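Local atomic coordinates of xylan esterase 1 (Thermoanaerobacterium sp. 'JW/SL YS485', PDB entry 3FCY), a protein that probably removes acetyl groups from acetylated xylan and xylo-oligosaccharides and from cephalosporin C, as a CE7 carbohydrate esterase with an alpha/beta-hydrolase fold. Residues A[49-54]-A[283-288]; A[228-233]-A[291-296]; A[233-238]-A[277-282]; A[237-242]-A[302-307]. All coordinates share one frame; numbering follows the deposited sequence.

Contact 1 of 4, residues A[49-54]-A[283-288]; sequences DFDEYW and AKRIKG
Arg285 reaches Asp51 with the far end of an almost straight chain. Its CG stands anti to the carbonyl carbon (chi1 -60°) and the chain stays extended to NE, so that NH2 arrives 3.2 Å from Asp51 OD2. The N-H points at the oxygen with an angle of 168°, and OD2 lies at the edge of the guanidinium, near its plane. The match is one-sided, however: the guanidinium and carboxylate planes stand 50° apart, and NH2 comes to OD2 from above the carboxylate plane, so this salt bridge rests on a single hydrogen bond. Lys284 NZ approaches the same oxygen, but at 3.8 Å from Asp51 OD2 it makes only a long salt bridge; its hydrogen bond goes to the carbonyl of Asn281. Lys284 NZ also lies 3.9 Å from Phe50 CE2, while Trp54 CB is 4.1 Å from Arg285 NH2. A leucine in place of Arg285 would probably leave the Asp51 carboxylate with only the distant charge of Lys284 across this contact. The network links the start of helix 50-62 to the turn leading into strand 289-295; Phe50 and Trp54 pack on helix 279-282, and Arg285 rests against Ala219 of helix 209-220.

Contact 2 of 4, residues A[228-233]-A[291-296]; sequences VSEYPF and LMCVGL
Cys293 touches Glu230 and Tyr231, and Met292 touches Ser229 and Pro232; with Leu291 they bury the most surface, along a strand parallel to 228-230, the short axes 4.8 Å apart and 8° from alignment. Cys293 SG sits between its backbone N and carbonyl carbon (chi1 66°), a rotation that places it beside Glu230, 3.5 Å from Glu230 CB. Cys293 SG also makes a sulfur-aromatic contact at the edge of the Tyr231 ring, 5.3 Å from the ring centroid and 77° off the normal. On the face shared with Ser229, Met292 lays CG 3.7 Å from Ser229 CB; its chain then bends at chi3 and brings CE to 3.6 Å from Pro232 CG, crossing the proline at about a right angle. An alanine in place of Met292 would probably leave Pro232 without this methyl contact and open a gap between the sheet and Val306 of helix 303-310. Ser229 N donates to Leu291 O at 3.0 Å and Tyr231 N to Cys293 O at 3.0 Å; the Cys293 N to Ser229 O bond is weak. This parallel-sheet ladder, with sulfur and carbon packing beside it, probably helps to place Tyr231, whose ring meets His327, a predicted charge-relay residue, edge-to-face.

Contact 3 of 4, residues A[233-238]-A[277-282]; sequences FLSDYK and IDVKNL
Ser235 and Val279 mark the tight part: Ser235 CB and Val279 CG2 stand 3.4 Å apart, closer than carbons usually pack. Val279 N donates to the carbonyl of Leu234, 3.0 Å from Leu234 O, at 161° and nearly along the C=O axis. Asp278 grips the turn next to it. Its CG is anti to the backbone N (chi1 -178°), which carries Asp278 OD1 to 2.8 Å from Asp236 N; the N-H, nearly straight at 173°, comes from above the carboxylate plane. Lys280 N donates to the same oxygen from the opposite face, so Asp278 caps the start of the weakly bonded helix 279-282. Tyr237 closes the other end, its OH 2.8 Å from Ile277 O and donating from above the carbonyl plane. The looser side lies between Asp236 and Lys280, where the nearest approach is 3.8 Å from Asp236 OD1 to Lys280 CE and the opposite charges stay beyond salt-bridge range. Each looks to other partners: Asp236 to Tyr40, Thr43 and Asn44, Lys280 to Asp278, Asn281 and Asn44. With two backbone N-H groups and an ammonium round it, the buried Asp278 carboxylate is probably stabilised as an anion, and it ties the loop after Phe233 to helix 279-282.

Contact 4 of 4, residues A[237-242]-A[302-307]; sequences YKRVWD and PPSTVF
The guanidinium of Arg239 is the flat group that carries this contact, and Ser304 OG meets it at the edge, almost exactly in its plane. The Tyr40 ring, from outside the two helices, makes a cation-pi contact with the same group. The NE atom of Arg239 lies 2.9 Å from Ser304 OG, and its N-H points at the oxygen with an angle of 173°. A bend at chi2 turns the arginine chain across the groove between the helices, and Ser304 places OG between its own backbone N and carbonyl carbon (chi1 57°), facing it. Beside this polar edge the packing is carbon on carbon. Thr305 CG2 sits 3.6 Å from Val240 CG2 and 3.8 Å from Arg239 CG, and Pro302 CD is 4.3 Å from Val240 CG2. With Thr305 OG1 turned back to donate to Pro302 O at 2.6 Å, in the carbonyl plane on a lone pair, the same rotation leaves CG2 facing the other helix. The short axes run nearly antiparallel, at 164° and 9.3 Å apart. Chemically, Asp31 pairs directly with Arg239 NH2 in a salt bridge and also bonds Ser304 OG, so its carboxylate probably balances the positive charge beside the carbon packing of Val240, Thr305 and Pro302, while the serine, held by both, fixes the NE edge.

How the contacts relate
The first segments of contacts 2, 3 and 4 follow one another along the chain; contact 3 is nested within contact 2, and contact 4 crosses it. Contacts 3 and 4 share the start of helix 237-242; their centres are 9 Å apart, and a probable hydrogen bond of 2.9 Å joins Ser235 OG to Thr305 O. Val306 of contact 4 packs on Met292 and Pro232 of contact 2, and contact 1 meets contact 3 where Phe50 CZ lies 3.5 Å from Leu282 CD2. Near the predicted triad, the Tyr231 side chain is about 3 Å from that of His327, and Phe233, shared by contacts 2 and 3, about 4 Å from the side chains of Ser208 and Tyr117, the predicted nucleophile and substrate site.

Contact 1 of 4, residues A[49-54]-A[283-288]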
loop_
_atom_site.group_PDB
_atom_site.type_symbol
_atom_site.label_atom_id
_atom_site.label_comp_id
_atom_site.label_asym_id
_atom_site.label_seq_id
_atom_site.Cartn_x
_atom_site.Cartn_y
_atom_site.Cartn_z
ATOM N N ASP A 49 -37.466 11.454 20.800
ATOM C CA ASP A 49 -37.335 12.177 22.060
ATOM C C ASP A 49 -36.008 12.931 22.113
ATOM O O ASP A 49 -35.489 13.218 23.193
ATOM C CB ASP A 49 -37.424 11.192 23.231
ATOM C CG ASP A 49 -36.277 10.191 23.241
ATOM O OD1 ASP A 49 -35.836 9.783 22.144
ATOM O OD2 ASP A 49 -35.827 9.805 24.341
ATOM N N PHE A 50 -35.471 13.253 20.938
ATOM C CA PHE A 50 -34.200 13.970 20.828
ATOM C C PHE A 50 -34.166 15.207 21.724
ATOM O O PHE A 50 -33.238 15.392 22.513
ATOM C CB PHE A 50 -33.953 14.397 19.374
ATOM C CG PHE A 50 -32.599 15.021 19.146
ATOM C CD1 PHE A 50 -31.472 14.224 18.964
ATOM C CD2 PHE A 50 -32.446 16.404 19.147
ATOM C CE1 PHE A 50 -30.211 14.795 18.789
ATOM C CE2 PHE A 50 -31.184 16.987 18.974
ATOM C CZ PHE A 50 -30.068 16.180 18.795
ATOM N N ASP A 51 -35.183 16.054 21.595
ATOM C CA ASP A 51 -35.257 17.279 22.382
ATOM C C ASP A 51 -35.331 17.004 23.876
ATOM O O ASP A 51 -34.626 17.638 24.660
ATOM C CB ASP A 51 -36.457 18.120 21.931
ATOM C CG ASP A 51 -36.231 18.773 20.577
ATOM O OD1 ASP A 51 -37.221 19.190 19.938
ATOM O OD2 ASP A 51 -35.058 18.877 20.155
ATOM N N GLU A 52 -36.180 16.062 24.274
ATOM C CA GLU A 52 -36.308 15.730 25.688
ATOM C C GLU A 52 -34.983 15.192 26.216
ATOM O O GLU A 52 -34.547 15.542 27.313
ATOM C CB GLU A 52 -37.401 14.680 25.903
ATOM C CG GLU A 52 -38.785 15.108 25.441
ATOM C CD GLU A 52 -39.112 14.635 24.037
ATOM O OE1 GLU A 52 -38.424 15.053 23.077
ATOM O OE2 GLU A 52 -40.066 13.836 23.897
ATOM N N TYR A 53 -34.349 14.332 25.423
ATOM C CA TYR A 53 -33.067 13.731 25.786
ATOM C C TYR A 53 -32.051 14.807 26.143
ATOM O O TYR A 53 -31.418 14.757 27.200
ATOM C CB TYR A 53 -32.541 12.904 24.611
ATOM C CG TYR A 53 -31.147 12.338 24.794
ATOM C CD1 TYR A 53 -30.943 11.120 25.449
ATOM C CD2 TYR A 53 -30.037 12.995 24.263
ATOM C CE1 TYR A 53 -29.660 10.566 25.560
ATOM C CE2 TYR A 53 -28.751 12.452 24.371
ATOM C CZ TYR A 53 -28.571 11.239 25.014
ATOM O OH TYR A 53 -27.314 10.685 25.084
ATOM N N TRP A 54 -31.901 15.784 25.256
ATOM C CA TRP A 54 -30.950 16.864 25.474
ATOM C C TRP A 54 -31.347 17.880 26.540
ATOM O O TRP A 54 -30.478 18.427 27.223
ATOM C CB TRP A 54 -30.630 17.557 24.147
ATOM C CG TRP A 54 -29.639 16.770 23.367
ATOM C CD1 TRP A 54 -29.866 16.047 22.232
ATOM C CD2 TRP A 54 -28.269 16.547 23.722
ATOM N NE1 TRP A 54 -28.717 15.380 21.859
ATOM C CE2 TRP A 54 -27.724 15.670 22.758
ATOM C CE3 TRP A 54 -27.451 16.999 24.768
ATOM C CZ2 TRP A 54 -26.393 15.235 22.806
ATOM C CZ3 TRP A 54 -26.123 16.563 24.818
ATOM C CH2 TRP A 54 -25.611 15.690 23.840
ATOM N N ALA A 283 -27.636 20.721 15.069
ATOM C CA ALA A 283 -27.415 21.892 14.231
ATOM C C ALA A 283 -28.533 22.933 14.202
ATOM O O ALA A 283 -28.257 24.131 14.135
ATOM C CB ALA A 283 -27.093 21.449 12.811
ATOM N N LYS A 284 -29.784 22.491 14.262
ATOM C CA LYS A 284 -30.908 23.423 14.208
ATOM C C LYS A 284 -30.989 24.380 15.396
ATOM O O LYS A 284 -31.678 25.395 15.325
ATOM C CB LYS A 284 -32.228 22.654 14.085
ATOM C CG LYS A 284 -32.645 21.923 15.346
ATOM C CD LYS A 284 -33.939 21.160 15.135
ATOM C CE LYS A 284 -34.358 20.431 16.405
ATOM N NZ LYS A 284 -33.309 19.475 16.866
ATOM N N ARG A 285 -30.280 24.067 16.475
ATOM C CA ARG A 285 -30.305 24.902 17.677
ATOM C C ARG A 285 -29.322 26.060 17.678
ATOM O O ARG A 285 -29.474 27.008 18.451
ATOM C CB ARG A 285 -30.028 24.056 18.916
ATOM C CG ARG A 285 -31.017 22.941 19.145
ATOM C CD ARG A 285 -30.754 22.287 20.480
ATOM N NE ARG A 285 -31.816 21.355 20.827
ATOM C CZ ARG A 285 -32.140 21.029 22.071
ATOM N NH1 ARG A 285 -31.478 21.560 23.091
ATOM N NH2 ARG A 285 -33.136 20.183 22.289
ATOM N N ILE A 286 -28.308 25.974 16.829
ATOM C CA ILE A 286 -27.286 27.007 16.752
ATOM C C ILE A 286 -27.879 28.378 16.421
ATOM O O ILE A 286 -28.732 28.503 15.542
ATOM C CB ILE A 286 -26.220 26.622 15.704
ATOM C CG1 ILE A 286 -25.582 25.285 16.107
ATOM C CG2 ILE A 286 -25.171 27.728 15.585
ATOM C CD1 ILE A 286 -24.547 24.765 15.140
ATOM N N LYS A 287 -27.420 29.401 17.138
ATOM C CA LYS A 287 -27.900 30.763 16.931
ATOM C C LYS A 287 -26.785 31.652 16.387
ATOM O O LYS A 287 -27.043 32.612 15.663
ATOM C CB LYS A 287 -28.407 31.356 18.249
ATOM C CG LYS A 287 -29.341 30.444 19.034
ATOM C CD LYS A 287 -30.638 30.167 18.295
ATOM C CE LYS A 287 -31.528 31.400 18.249
ATOM N NZ LYS A 287 -32.834 31.125 17.576
ATOM N N GLY A 288 -25.546 31.330 16.742
ATOM C CA GLY A 288 -24.424 32.129 16.282
ATOM C C GLY A 288 -24.185 31.993 14.793
ATOM O O GLY A 288 -24.781 31.135 14.143
#

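Contact 2 of 4, residues A[228-233]-A[291-296]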
loop_
_atom_site.group_PDB
_atom_site.type_symbol
_atom_site.label_atom_id
_atom_site.label_comp_id
_atom_site.label_asym_id
_atom_site.label_seq_id
_atom_site.Cartn_x
_atom_site.Cartn_y
_atom_site.Cartn_z
ATOM N N VAL A 228 -16.788 28.222 13.954
ATOM C CA VAL A 228 -15.965 27.803 12.825
ATOM C C VAL A 228 -15.849 26.288 12.929
ATOM O O VAL A 228 -15.278 25.758 13.887
ATOM C CB VAL A 228 -14.558 28.445 12.841
ATOM C CG1 VAL A 228 -13.709 27.858 11.711
ATOM C CG2 VAL A 228 -14.672 29.966 12.655
ATOM N N SER A 229 -16.423 25.599 11.949
ATOM C CA SER A 229 -16.413 24.142 11.913
ATOM C C SER A 229 -15.745 23.647 10.636
ATOM O O SER A 229 -16.307 23.747 9.541
ATOM C CB SER A 229 -17.847 23.619 11.999
ATOM O OG SER A 229 -17.876 22.209 12.081
ATOM N N GLU A 230 -14.539 23.112 10.789
ATOM C CA GLU A 230 -13.763 22.610 9.666
ATOM C C GLU A 230 -13.947 21.110 9.474
ATOM O O GLU A 230 -13.666 20.325 10.378
ATOM C CB GLU A 230 -12.288 22.946 9.884
ATOM C CG GLU A 230 -12.045 24.441 9.963
ATOM C CD GLU A 230 -10.611 24.805 10.272
ATOM O OE1 GLU A 230 -9.702 24.328 9.563
ATOM O OE2 GLU A 230 -10.394 25.585 11.218
ATOM N N TYR A 231 -14.408 20.725 8.284
ATOM C CA TYR A 231 -14.659 19.321 7.953
ATOM C C TYR A 231 -15.065 18.533 9.194
ATOM O O TYR A 231 -14.357 17.626 9.636
ATOM C CB TYR A 231 -13.426 18.690 7.274
ATOM C CG TYR A 231 -12.068 19.056 7.847
ATOM C CD1 TYR A 231 -11.361 18.162 8.653
ATOM C CD2 TYR A 231 -11.460 20.268 7.527
ATOM C CE1 TYR A 231 -10.074 18.465 9.118
ATOM C CE2 TYR A 231 -10.179 20.581 7.986
ATOM C CZ TYR A 231 -9.490 19.676 8.778
ATOM O OH TYR A 231 -8.222 19.982 9.215
ATOM N N PRO A 232 -16.236 18.869 9.760
ATOM C CA PRO A 232 -16.775 18.225 10.962
ATOM C C PRO A 232 -16.942 16.710 10.928
ATOM O O PRO A 232 -17.351 16.122 9.926
ATOM C CB PRO A 232 -18.101 18.953 11.183
ATOM C CG PRO A 232 -18.514 19.338 9.785
ATOM C CD PRO A 232 -17.212 19.822 9.196
ATOM N N PHE A 233 -16.606 16.107 12.060
ATOM C CA PHE A 233 -16.692 14.671 12.305
ATOM C C PHE A 233 -17.926 14.536 13.207
ATOM O O PHE A 233 -18.402 15.540 13.740
ATOM C CB PHE A 233 -15.416 14.246 13.046
ATOM C CG PHE A 233 -15.345 12.785 13.410
ATOM C CD1 PHE A 233 -15.424 11.795 12.436
ATOM C CD2 PHE A 233 -15.099 12.405 14.732
ATOM C CE1 PHE A 233 -15.250 10.450 12.770
ATOM C CE2 PHE A 233 -14.924 11.067 15.074
ATOM C CZ PHE A 233 -15.000 10.088 14.090
ATOM N N LEU A 291 -19.285 29.453 9.985
ATOM C CA LEU A 291 -18.403 29.426 8.823
ATOM C C LEU A 291 -17.809 28.026 8.818
ATOM O O LEU A 291 -17.167 27.611 9.788
ATOM C CB LEU A 291 -17.271 30.453 8.932
ATOM C CG LEU A 291 -16.220 30.350 7.813
ATOM C CD1 LEU A 291 -16.875 30.649 6.459
ATOM C CD2 LEU A 291 -15.073 31.321 8.071
ATOM N N MET A 292 -18.030 27.293 7.734
ATOM C CA MET A 292 -17.513 25.935 7.632
ATOM C C MET A 292 -16.677 25.763 6.371
ATOM O O MET A 292 -16.693 26.616 5.484
ATOM C CB MET A 292 -18.676 24.934 7.612
ATOM C CG MET A 292 -19.481 24.863 8.906
ATOM S SD MET A 292 -20.902 23.727 8.798
ATOM C CE MET A 292 -20.086 22.231 8.310
ATOM N N CYS A 293 -15.929 24.665 6.305
ATOM C CA CYS A 293 -15.135 24.370 5.123
ATOM C C CYS A 293 -15.231 22.871 4.883
ATOM O O CYS A 293 -15.406 22.093 5.823
ATOM C CB CYS A 293 -13.673 24.811 5.294
ATOM S SG CYS A 293 -12.711 23.948 6.539
ATOM N N VAL A 294 -15.148 22.471 3.619
ATOM C CA VAL A 294 -15.254 21.065 3.267
ATOM C C VAL A 294 -14.339 20.716 2.097
ATOM O O VAL A 294 -14.272 21.444 1.104
ATOM C CB VAL A 294 -16.724 20.709 2.908
ATOM C CG1 VAL A 294 -17.213 21.609 1.781
ATOM C CG2 VAL A 294 -16.839 19.241 2.513
ATOM N N GLY A 295 -13.622 19.606 2.232
ATOM C CA GLY A 295 -12.733 19.162 1.175
ATOM C C GLY A 295 -13.470 18.098 0.389
ATOM O O GLY A 295 -13.927 17.114 0.969
ATOM N N LEU A 296 -13.591 18.277 -0.922
ATOM C CA LEU A 296 -14.318 17.312 -1.737
ATOM C C LEU A 296 -13.597 15.979 -1.949
ATOM O O LEU A 296 -14.163 15.044 -2.511
ATOM C CB LEU A 296 -14.694 17.937 -3.085
ATOM C CG LEU A 296 -15.616 19.163 -3.025
ATOM C CD1 LEU A 296 -16.103 19.487 -4.433
ATOM C CD2 LEU A 296 -16.805 18.901 -2.108
#

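Contact 3 of 4, residues A[233-238]-A[277-282]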
loop_
_atom_site.group_PDB
_atom_site.type_symbol
_atom_site.label_atom_id
_atom_site.label_comp_id
_atom_site.label_asym_id
_atom_site.label_seq_id
_atom_site.Cartn_x
_atom_site.Cartn_y
_atom_site.Cartn_z
ATOM N N PHE A 233 -16.606 16.107 12.060
ATOM C CA PHE A 233 -16.692 14.671 12.305
ATOM C C PHE A 233 -17.926 14.536 13.207
ATOM O O PHE A 233 -18.402 15.540 13.740
ATOM C CB PHE A 233 -15.416 14.246 13.046
ATOM C CG PHE A 233 -15.345 12.785 13.410
ATOM C CD1 PHE A 233 -15.424 11.795 12.436
ATOM C CD2 PHE A 233 -15.099 12.405 14.732
ATOM C CE1 PHE A 233 -15.250 10.450 12.770
ATOM C CE2 PHE A 233 -14.924 11.067 15.074
ATOM C CZ PHE A 233 -15.000 10.088 14.090
ATOM N N LEU A 234 -18.446 13.321 13.364
ATOM C CA LEU A 234 -19.615 13.067 14.218
ATOM C C LEU A 234 -20.936 13.528 13.608
ATOM O O LEU A 234 -21.833 13.991 14.319
ATOM C CB LEU A 234 -19.439 13.743 15.583
ATOM C CG LEU A 234 -18.181 13.399 16.389
ATOM C CD1 LEU A 234 -18.168 14.243 17.658
ATOM C CD2 LEU A 234 -18.150 11.907 16.725
ATOM N N SER A 235 -21.068 13.382 12.298
ATOM C CA SER A 235 -22.282 13.808 11.625
ATOM C C SER A 235 -22.822 12.812 10.608
ATOM O O SER A 235 -22.068 12.269 9.801
ATOM C CB SER A 235 -22.029 15.145 10.919
ATOM O OG SER A 235 -23.121 15.515 10.092
ATOM N N ASP A 236 -24.128 12.561 10.665
ATOM C CA ASP A 236 -24.775 11.695 9.686
ATOM C C ASP A 236 -24.125 10.308 9.595
ATOM O O ASP A 236 -23.759 9.854 8.514
ATOM C CB ASP A 236 -24.702 12.416 8.337
ATOM C CG ASP A 236 -25.788 11.998 7.373
ATOM O OD1 ASP A 236 -26.752 11.319 7.778
ATOM O OD2 ASP A 236 -25.669 12.376 6.193
ATOM N N TYR A 237 -24.002 9.638 10.736
ATOM C CA TYR A 237 -23.381 8.312 10.808
ATOM C C TYR A 237 -23.826 7.322 9.732
ATOM O O TYR A 237 -22.991 6.761 9.029
ATOM C CB TYR A 237 -23.615 7.714 12.200
ATOM C CG TYR A 237 -23.041 8.564 13.315
ATOM C CD1 TYR A 237 -21.660 8.736 13.454
ATOM C CD2 TYR A 237 -23.878 9.219 14.216
ATOM C CE1 TYR A 237 -21.132 9.543 14.464
ATOM C CE2 TYR A 237 -23.363 10.025 15.227
ATOM C CZ TYR A 237 -21.994 10.184 15.345
ATOM O OH TYR A 237 -21.502 10.988 16.343
ATOM N N LYS A 238 -25.134 7.113 9.603
ATOM C CA LYS A 238 -25.678 6.180 8.613
ATOM C C LYS A 238 -25.159 6.439 7.196
ATOM O O LYS A 238 -24.885 5.498 6.441
ATOM C CB LYS A 238 -27.209 6.250 8.627
ATOM C CG LYS A 238 -27.929 5.331 7.624
ATOM C CD LYS A 238 -27.900 3.870 8.050
ATOM C CE LYS A 238 -28.977 3.044 7.335
ATOM N NZ LYS A 238 -28.852 3.032 5.846
ATOM N N ILE A 277 -26.204 11.683 19.231
ATOM C CA ILE A 277 -24.933 12.392 19.172
ATOM C C ILE A 277 -24.514 12.729 17.748
ATOM O O ILE A 277 -23.324 12.838 17.444
ATOM C CB ILE A 277 -23.810 11.584 19.872
ATOM C CG1 ILE A 277 -23.657 10.206 19.221
ATOM C CG2 ILE A 277 -24.140 11.433 21.356
ATOM C CD1 ILE A 277 -22.510 9.388 19.790
ATOM N N ASP A 278 -25.510 12.886 16.881
ATOM C CA ASP A 278 -25.295 13.239 15.483
ATOM C C ASP A 278 -25.433 14.760 15.435
ATOM O O ASP A 278 -26.548 15.282 15.550
ATOM C CB ASP A 278 -26.379 12.590 14.614
ATOM C CG ASP A 278 -26.194 12.867 13.132
ATOM O OD1 ASP A 278 -25.472 13.823 12.788
ATOM O OD2 ASP A 278 -26.785 12.134 12.310
ATOM N N VAL A 279 -24.318 15.472 15.275
ATOM C CA VAL A 279 -24.364 16.934 15.249
ATOM C C VAL A 279 -25.314 17.533 14.218
ATOM O O VAL A 279 -25.779 18.664 14.387
ATOM C CB VAL A 279 -22.958 17.562 15.043
ATOM C CG1 VAL A 279 -22.067 17.217 16.224
ATOM C CG2 VAL A 279 -22.344 17.087 13.732
ATOM N N LYS A 280 -25.617 16.793 13.156
ATOM C CA LYS A 280 -26.529 17.324 12.153
ATOM C C LYS A 280 -27.913 17.483 12.782
ATOM O O LYS A 280 -28.735 18.252 12.286
ATOM C CB LYS A 280 -26.613 16.398 10.933
ATOM C CG LYS A 280 -27.757 15.401 10.980
ATOM C CD LYS A 280 -27.804 14.545 9.731
ATOM C CE LYS A 280 -29.056 13.687 9.711
ATOM N NZ LYS A 280 -29.224 12.919 10.978
ATOM N N ASN A 281 -28.169 16.759 13.873
ATOM C CA ASN A 281 -29.463 16.845 14.550
ATOM C C ASN A 281 -29.500 18.012 15.537
ATOM O O ASN A 281 -30.558 18.589 15.791
ATOM C CB ASN A 281 -29.792 15.543 15.292
ATOM C CG ASN A 281 -30.085 14.378 14.351
ATOM O OD1 ASN A 281 -30.553 14.570 13.230
ATOM N ND2 ASN A 281 -29.828 13.161 14.817
ATOM N N LEU A 282 -28.345 18.353 16.097
ATOM C CA LEU A 282 -28.246 19.460 17.043
ATOM C C LEU A 282 -28.133 20.790 16.298
ATOM O O LEU A 282 -28.490 21.843 16.824
ATOM C CB LEU A 282 -27.008 19.285 17.932
ATOM C CG LEU A 282 -27.040 18.242 19.049
ATOM C CD1 LEU A 282 -25.655 18.098 19.676
ATOM C CD2 LEU A 282 -28.059 18.672 20.098
#

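Contact 4 of 4, residues A[237-242]-A[302-307]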
loop_
_atom_site.group_PDB
_atom_site.type_symbol
_atom_site.label_atom_id
_atom_site.label_comp_id
_atom_site.label_asym_id
_atom_site.label_seq_id
_atom_site.Cartn_x
_atom_site.Cartn_y
_atom_site.Cartn_z
ATOM N N TYR A 237 -24.002 9.638 10.736
ATOM C CA TYR A 237 -23.381 8.312 10.808
ATOM C C TYR A 237 -23.826 7.322 9.732
ATOM O O TYR A 237 -22.991 6.761 9.029
ATOM C CB TYR A 237 -23.615 7.714 12.200
ATOM C CG TYR A 237 -23.041 8.564 13.315
ATOM C CD1 TYR A 237 -21.660 8.736 13.454
ATOM C CD2 TYR A 237 -23.878 9.219 14.216
ATOM C CE1 TYR A 237 -21.132 9.543 14.464
ATOM C CE2 TYR A 237 -23.363 10.025 15.227
ATOM C CZ TYR A 237 -21.994 10.184 15.345
ATOM O OH TYR A 237 -21.502 10.988 16.343
ATOM N N LYS A 238 -25.134 7.113 9.603
ATOM C CA LYS A 238 -25.678 6.180 8.613
ATOM C C LYS A 238 -25.159 6.439 7.196
ATOM O O LYS A 238 -24.885 5.498 6.441
ATOM C CB LYS A 238 -27.209 6.250 8.627
ATOM C CG LYS A 238 -27.929 5.331 7.624
ATOM C CD LYS A 238 -27.900 3.870 8.050
ATOM C CE LYS A 238 -28.977 3.044 7.335
ATOM N NZ LYS A 238 -28.852 3.032 5.846
ATOM N N ARG A 239 -25.029 7.712 6.832
ATOM C CA ARG A 239 -24.539 8.076 5.507
ATOM C C ARG A 239 -23.125 7.539 5.293
ATOM O O ARG A 239 -22.816 6.979 4.242
ATOM C CB ARG A 239 -24.542 9.599 5.339
ATOM C CG ARG A 239 -23.942 10.088 4.030
ATOM C CD ARG A 239 -24.697 9.562 2.816
ATOM N NE ARG A 239 -24.156 10.121 1.581
ATOM C CZ ARG A 239 -24.512 9.738 0.359
ATOM N NH1 ARG A 239 -25.423 8.786 0.195
ATOM N NH2 ARG A 239 -23.952 10.305 -0.704
ATOM N N VAL A 240 -22.270 7.722 6.293
ATOM C CA VAL A 240 -20.893 7.241 6.214
ATOM C C VAL A 240 -20.890 5.737 5.930
ATOM O O VAL A 240 -20.143 5.252 5.081
ATOM C CB VAL A 240 -20.137 7.487 7.543
ATOM C CG1 VAL A 240 -18.715 6.939 7.446
ATOM C CG2 VAL A 240 -20.116 8.973 7.867
ATOM N N TRP A 241 -21.735 5.007 6.651
ATOM C CA TRP A 241 -21.823 3.566 6.488
ATOM C C TRP A 241 -22.341 3.200 5.096
ATOM O O TRP A 241 -21.839 2.260 4.473
ATOM C CB TRP A 241 -22.730 2.968 7.572
ATOM C CG TRP A 241 -22.920 1.488 7.435
ATOM C CD1 TRP A 241 -22.055 0.502 7.824
ATOM C CD2 TRP A 241 -24.014 0.830 6.790
ATOM N NE1 TRP A 241 -22.541 -0.732 7.453
ATOM C CE2 TRP A 241 -23.743 -0.559 6.816
ATOM C CE3 TRP A 241 -25.197 1.279 6.187
ATOM C CZ2 TRP A 241 -24.613 -1.503 6.260
ATOM C CZ3 TRP A 241 -26.066 0.334 5.631
ATOM C CH2 TRP A 241 -25.765 -1.040 5.674
ATOM N N ASP A 242 -23.333 3.948 4.606
ATOM C CA ASP A 242 -23.904 3.697 3.280
ATOM C C ASP A 242 -22.863 3.821 2.163
ATOM O O ASP A 242 -22.914 3.095 1.170
ATOM C CB ASP A 242 -25.052 4.672 2.975
ATOM C CG ASP A 242 -26.280 4.438 3.841
ATOM O OD1 ASP A 242 -26.453 3.316 4.367
ATOM O OD2 ASP A 242 -27.089 5.381 3.977
ATOM N N PRO A 302 -16.868 12.279 4.833
ATOM C CA PRO A 302 -17.541 12.422 3.539
ATOM C C PRO A 302 -18.204 13.786 3.378
ATOM O O PRO A 302 -18.917 14.246 4.267
ATOM C CB PRO A 302 -18.556 11.285 3.557
ATOM C CG PRO A 302 -17.834 10.222 4.323
ATOM C CD PRO A 302 -17.234 11.002 5.475
ATOM N N PRO A 303 -17.976 14.446 2.232
ATOM C CA PRO A 303 -18.554 15.766 1.957
ATOM C C PRO A 303 -20.048 15.815 2.255
ATOM O O PRO A 303 -20.545 16.799 2.802
ATOM C CB PRO A 303 -18.254 15.970 0.478
ATOM C CG PRO A 303 -16.949 15.248 0.305
ATOM C CD PRO A 303 -17.178 13.971 1.087
ATOM N N SER A 304 -20.760 14.747 1.907
ATOM C CA SER A 304 -22.201 14.689 2.138
ATOM C C SER A 304 -22.573 14.790 3.618
ATOM O O SER A 304 -23.585 15.401 3.967
ATOM C CB SER A 304 -22.790 13.408 1.528
ATOM O OG SER A 304 -22.176 12.241 2.048
ATOM N N THR A 305 -21.764 14.201 4.495
ATOM C CA THR A 305 -22.062 14.272 5.926
ATOM C C THR A 305 -21.799 15.686 6.443
ATOM O O THR A 305 -22.434 16.138 7.393
ATOM C CB THR A 305 -21.209 13.273 6.744
ATOM O OG1 THR A 305 -19.822 13.616 6.633
ATOM C CG2 THR A 305 -21.425 11.858 6.235
ATOM N N VAL A 306 -20.857 16.381 5.813
ATOM C CA VAL A 306 -20.535 17.747 6.211
ATOM C C VAL A 306 -21.664 18.680 5.763
ATOM O O VAL A 306 -22.098 19.543 6.525
ATOM C CB VAL A 306 -19.190 18.203 5.595
ATOM C CG1 VAL A 306 -18.941 19.686 5.884
ATOM C CG2 VAL A 306 -18.055 17.360 6.170
ATOM N N PHE A 307 -22.149 18.500 4.536
ATOM C CA PHE A 307 -23.234 19.343 4.048
ATOM C C PHE A 307 -24.531 19.073 4.793
ATOM O O PHE A 307 -25.369 19.961 4.921
ATOM C CB PHE A 307 -23.448 19.167 2.543
ATOM C CG PHE A 307 -22.658 20.136 1.711
ATOM C CD1 PHE A 307 -21.404 19.797 1.221
ATOM C CD2 PHE A 307 -23.150 21.412 1.460
ATOM C CE1 PHE A 307 -20.650 20.716 0.493
ATOM C CE2 PHE A 307 -22.401 22.340 0.734
ATOM C CZ PHE A 307 -21.149 21.989 0.251
#